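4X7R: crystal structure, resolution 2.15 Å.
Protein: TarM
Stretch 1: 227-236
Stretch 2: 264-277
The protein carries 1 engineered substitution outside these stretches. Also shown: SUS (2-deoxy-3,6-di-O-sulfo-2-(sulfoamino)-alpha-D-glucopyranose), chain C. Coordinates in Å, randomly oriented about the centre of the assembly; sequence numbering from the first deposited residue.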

# COMPACT_ATOMS: atom_id res chain seq x y z
N GLY A 227 1.19 -4.28 8.07
CA GLY A 227 -0.11 -3.64 7.97
C GLY A 227 -0.73 -3.55 9.35
O GLY A 227 -0.93 -4.59 9.99
N PRO A 228 -0.94 -2.34 9.91
CA PRO A 228 -1.46 -2.26 11.30
C PRO A 228 -2.81 -2.92 11.55
O PRO A 228 -3.01 -3.55 12.60
CB PRO A 228 -1.48 -0.75 11.58
CG PRO A 228 -1.52 -0.09 10.22
CD PRO A 228 -0.72 -1.00 9.32
N GLY A 229 -3.73 -2.79 10.59
CA GLY A 229 -5.04 -3.40 10.71
C GLY A 229 -4.97 -4.92 10.67
O GLY A 229 -5.91 -5.60 11.10
N SER A 230 -3.83 -5.47 10.15
CA SER A 230 -3.60 -6.92 10.07
C SER A 230 -3.04 -7.52 11.35
O SER A 230 -2.97 -8.75 11.44
CB SER A 230 -2.67 -7.26 8.91
OG SER A 230 -3.48 -7.34 7.75
N PHE A 231 -2.66 -6.69 12.34
CA PHE A 231 -2.06 -7.17 13.59
C PHE A 231 -2.86 -8.27 14.29
O PHE A 231 -2.22 -9.26 14.67
CB PHE A 231 -1.67 -6.03 14.55
CG PHE A 231 -0.95 -6.47 15.80
CD1 PHE A 231 0.43 -6.64 15.79
CD2 PHE A 231 -1.64 -6.65 16.99
CE1 PHE A 231 1.10 -6.99 16.97
CE2 PHE A 231 -0.96 -7.01 18.16
CZ PHE A 231 0.39 -7.19 18.14
N PRO A 232 -4.22 -8.17 14.44
CA PRO A 232 -4.97 -9.29 15.08
C PRO A 232 -4.82 -10.65 14.41
O PRO A 232 -4.85 -11.65 15.11
CB PRO A 232 -6.43 -8.81 15.04
CG PRO A 232 -6.33 -7.29 14.97
CD PRO A 232 -5.13 -7.06 14.08
N LYS A 233 -4.61 -10.71 13.08
CA LYS A 233 -4.39 -12.00 12.39
C LYS A 233 -3.17 -12.71 12.92
O LYS A 233 -3.26 -13.90 13.23
CB LYS A 233 -4.31 -11.84 10.87
CG LYS A 233 -5.59 -11.26 10.29
CD LYS A 233 -5.40 -10.82 8.88
CE LYS A 233 -6.72 -10.44 8.28
NZ LYS A 233 -6.95 -8.98 8.36
N MET A 234 -2.05 -11.96 13.09
CA MET A 234 -0.81 -12.51 13.63
C MET A 234 -0.97 -12.75 15.13
O MET A 234 -0.61 -13.82 15.63
CB MET A 234 0.39 -11.56 13.38
CG MET A 234 1.73 -12.06 13.99
SD MET A 234 3.07 -10.85 13.93
CE MET A 234 2.48 -9.63 15.13
N PHE A 235 -1.45 -11.73 15.86
CA PHE A 235 -1.60 -11.78 17.31
C PHE A 235 -2.43 -12.99 17.81
O PHE A 235 -2.01 -13.65 18.75
CB PHE A 235 -2.17 -10.46 17.85
CG PHE A 235 -2.05 -10.31 19.35
CD1 PHE A 235 -0.80 -10.28 19.98
CD2 PHE A 235 -3.18 -10.19 20.15
CE1 PHE A 235 -0.69 -10.16 21.37
CE2 PHE A 235 -3.07 -10.04 21.54
CZ PHE A 235 -1.82 -10.02 22.14
N ASN A 236 -3.57 -13.28 17.17
CA ASN A 236 -4.48 -14.37 17.57
C ASN A 236 -4.03 -15.80 17.21
O ASN A 236 -4.72 -16.74 17.62
CB ASN A 236 -5.89 -14.11 17.04
CG ASN A 236 -6.54 -12.84 17.55
OD1 ASN A 236 -6.14 -12.25 18.54
ND2 ASN A 236 -7.57 -12.40 16.88
N LYS A 264 -6.20 4.09 16.44
CA LYS A 264 -6.70 2.84 17.02
C LYS A 264 -5.86 1.60 16.75
O LYS A 264 -5.53 0.91 17.71
CB LYS A 264 -8.19 2.59 16.74
CG LYS A 264 -9.04 2.82 18.00
CD LYS A 264 -9.76 4.17 18.06
CE LYS A 264 -9.03 5.22 18.88
NZ LYS A 264 -9.59 6.58 18.64
N SER A 265 -5.50 1.33 15.49
CA SER A 265 -4.71 0.13 15.13
C SER A 265 -3.35 0.13 15.81
O SER A 265 -3.03 -0.82 16.51
CB SER A 265 -4.52 0.03 13.62
OG SER A 265 -5.76 0.00 12.94
N GLU A 266 -2.58 1.24 15.65
CA GLU A 266 -1.25 1.42 16.26
C GLU A 266 -1.30 1.35 17.77
O GLU A 266 -0.40 0.77 18.36
CB GLU A 266 -0.57 2.70 15.76
CG GLU A 266 -0.09 2.60 14.31
CD GLU A 266 -1.14 2.68 13.21
OE1 GLU A 266 -2.32 2.93 13.52
OE2 GLU A 266 -0.77 2.53 12.02
N LYS A 267 -2.38 1.85 18.39
CA LYS A 267 -2.53 1.84 19.86
C LYS A 267 -2.62 0.40 20.39
O LYS A 267 -2.02 0.07 21.42
CB LYS A 267 -3.75 2.66 20.29
CG LYS A 267 -3.98 2.72 21.81
CD LYS A 267 -5.03 3.77 22.15
CE LYS A 267 -5.59 3.57 23.54
NZ LYS A 267 -6.68 2.56 23.57
N TYR A 268 -3.36 -0.44 19.66
CA TYR A 268 -3.52 -1.86 19.98
C TYR A 268 -2.18 -2.63 19.84
O TYR A 268 -1.88 -3.48 20.67
CB TYR A 268 -4.64 -2.47 19.12
CG TYR A 268 -4.97 -3.89 19.50
CD1 TYR A 268 -5.67 -4.18 20.68
CD2 TYR A 268 -4.60 -4.96 18.69
CE1 TYR A 268 -5.97 -5.49 21.03
CE2 TYR A 268 -4.91 -6.27 19.03
CZ TYR A 268 -5.60 -6.53 20.20
OH TYR A 268 -5.88 -7.83 20.54
N ILE A 269 -1.39 -2.32 18.82
CA ILE A 269 -0.08 -2.93 18.62
C ILE A 269 0.84 -2.57 19.81
O ILE A 269 1.36 -3.47 20.48
CB ILE A 269 0.53 -2.54 17.24
CG1 ILE A 269 -0.40 -3.00 16.07
CG2 ILE A 269 1.95 -3.11 17.06
CD1 ILE A 269 -0.05 -2.41 14.73
N ILE A 270 1.00 -1.27 20.08
CA ILE A 270 1.83 -0.73 21.16
C ILE A 270 1.46 -1.31 22.52
O ILE A 270 2.34 -1.78 23.25
CB ILE A 270 1.80 0.82 21.19
CG1 ILE A 270 2.40 1.42 19.91
CG2 ILE A 270 2.49 1.35 22.45
CD1 ILE A 270 2.06 2.99 19.73
N GLU A 271 0.17 -1.28 22.87
CA GLU A 271 -0.32 -1.81 24.14
C GLU A 271 -0.06 -3.29 24.35
O GLU A 271 0.09 -3.73 25.50
CB GLU A 271 -1.79 -1.46 24.34
CG GLU A 271 -1.95 0.01 24.73
CD GLU A 271 -3.36 0.53 24.84
OE1 GLU A 271 -4.27 -0.05 24.21
OE2 GLU A 271 -3.56 1.56 25.53
N ASN A 272 0.07 -4.04 23.26
CA ASN A 272 0.35 -5.48 23.26
C ASN A 272 1.81 -5.87 22.99
O ASN A 272 2.10 -7.06 22.85
CB ASN A 272 -0.62 -6.18 22.30
CG ASN A 272 -1.99 -6.25 22.91
OD1 ASN A 272 -2.18 -6.83 23.97
ND2 ASN A 272 -2.91 -5.51 22.35
N ALA A 273 2.74 -4.88 22.97
CA ALA A 273 4.17 -5.08 22.67
C ALA A 273 4.84 -6.10 23.58
O ALA A 273 5.63 -6.92 23.11
CB ALA A 273 4.92 -3.76 22.73
N ASN A 274 4.49 -6.06 24.88
CA ASN A 274 5.06 -6.97 25.88
C ASN A 274 4.61 -8.41 25.73
O ASN A 274 5.23 -9.29 26.31
CB ASN A 274 4.82 -6.44 27.29
CG ASN A 274 5.66 -5.25 27.65
OD1 ASN A 274 6.45 -4.73 26.85
ND2 ASN A 274 5.53 -4.79 28.87
N LYS A 275 3.57 -8.66 24.93
CA LYS A 275 3.02 -10.00 24.71
C LYS A 275 3.58 -10.67 23.45
O LYS A 275 3.26 -11.82 23.20
CB LYS A 275 1.48 -9.97 24.69
CG LYS A 275 0.87 -9.51 26.01
CD LYS A 275 -0.64 -9.66 26.01
CE LYS A 275 -1.27 -9.09 27.27
NZ LYS A 275 -1.27 -7.60 27.26
N ILE A 276 4.44 -9.97 22.66
CA ILE A 276 5.05 -10.50 21.43
C ILE A 276 6.57 -10.32 21.50
O ILE A 276 7.09 -9.88 22.54
CB ILE A 276 4.40 -9.93 20.12
CG1 ILE A 276 4.52 -8.39 20.01
CG2 ILE A 276 2.92 -10.41 19.97
CD1 ILE A 276 4.24 -7.80 18.65
N ASN A 277 7.30 -10.63 20.42
CA ASN A 277 8.75 -10.48 20.49
C ASN A 277 9.21 -9.02 20.42
O ASN A 277 10.27 -8.69 20.94
CB ASN A 277 9.48 -11.39 19.51
CG ASN A 277 9.15 -12.84 19.71
OD1 ASN A 277 8.06 -13.29 19.38
ND2 ASN A 277 10.11 -13.58 20.24
N2 SUS C . -8.90 -6.56 6.34
C1 SUS C . -10.54 -4.96 5.43
S1 SUS C . -8.76 -7.99 5.31
C2 SUS C . -9.08 -5.37 5.49
S2 SUS C . -9.67 -0.92 1.71
C3 SUS C . -8.22 -4.19 5.99
O3 SUS C . -6.82 -4.52 5.95
S3 SUS C . -6.05 -4.64 7.26
C4 SUS C . -8.47 -2.89 5.21
O4 SUS C . -7.81 -1.88 5.93
C5 SUS C . -10.02 -2.61 5.11
O5 SUS C . -10.70 -3.79 4.59
C6 SUS C . -10.38 -1.51 4.12
O6 SUS C . -9.88 -1.90 2.85
O1S SUS C . -7.45 -7.91 4.52
O2S SUS C . -8.79 -9.19 6.25
O3S SUS C . -9.93 -8.06 4.33
O4S SUS C . -8.89 -1.64 0.61
O5S SUS C . -11.04 -0.46 1.20
O6S SUS C . -8.86 0.29 2.19
O7S SUS C . -6.21 -3.31 7.99
O8S SUS C . -4.56 -4.90 7.02
O9S SUS C . -6.63 -5.76 8.12
O HOH W 1 -3.86 -3.46 15.16
O HOH W 2 -6.33 -9.30 18.34

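The centre of the contact is the ring of F231. Its CA-to-CB bond points toward the second stretch, and chi1 is t. I269 lies over one face of this ring: I269 CG1 is 3.5 Å from F231 CG, a CH-pi contact. The CA-to-CB bond of I269 points sideways, but the end of its side chain comes nearer. I276 meets the ring at its edge, with I276 CD1 3.7 Å from F231 CE1. F231 and I269 are both buried, as suits side chains with no polar atoms.

F235 lies one helical turn after F231 and has the same t rotamer. Its edge packs on I276, with F235 CD1 3.7 Å from I276 CG2. I276 thus touches both phenylalanines. K275 adds its aliphatic base: K275 CB is 4.0 Å from F235 CE1, while the end of the side chain leads away and the residue stays exposed.

At the other end, P228 CB is 3.8 Å from I269 CD1 and 3.7 Å from S265 CB. The compact proline ring fits close to the helix here. P228 CG also comes within 3.3 Å of E266 OE2.

No direct hydrogen bond joins the two stretches. Two waters lie between them instead. Water 1 donates to P228 O (2.7 Å) and S265 O (3.1 Å). Water 2 donates to N236 OD1 (3.0 Å) and is hydrogen-bonded to Y268 OH (2.7 Å). Y268 suits this exposed border: its ring carbon CD2 is 3.8 Å from F231 CD2, while its hydroxyl meets the water.

N272 is buried just after the helix. Its ND2 donates to Y268 O (2.8 Å), so this amide group has a partner within its own stretch. On the sugar side, K233 takes no part in the contact; K233 NZ donates to SUS O2S at 2.8 Å.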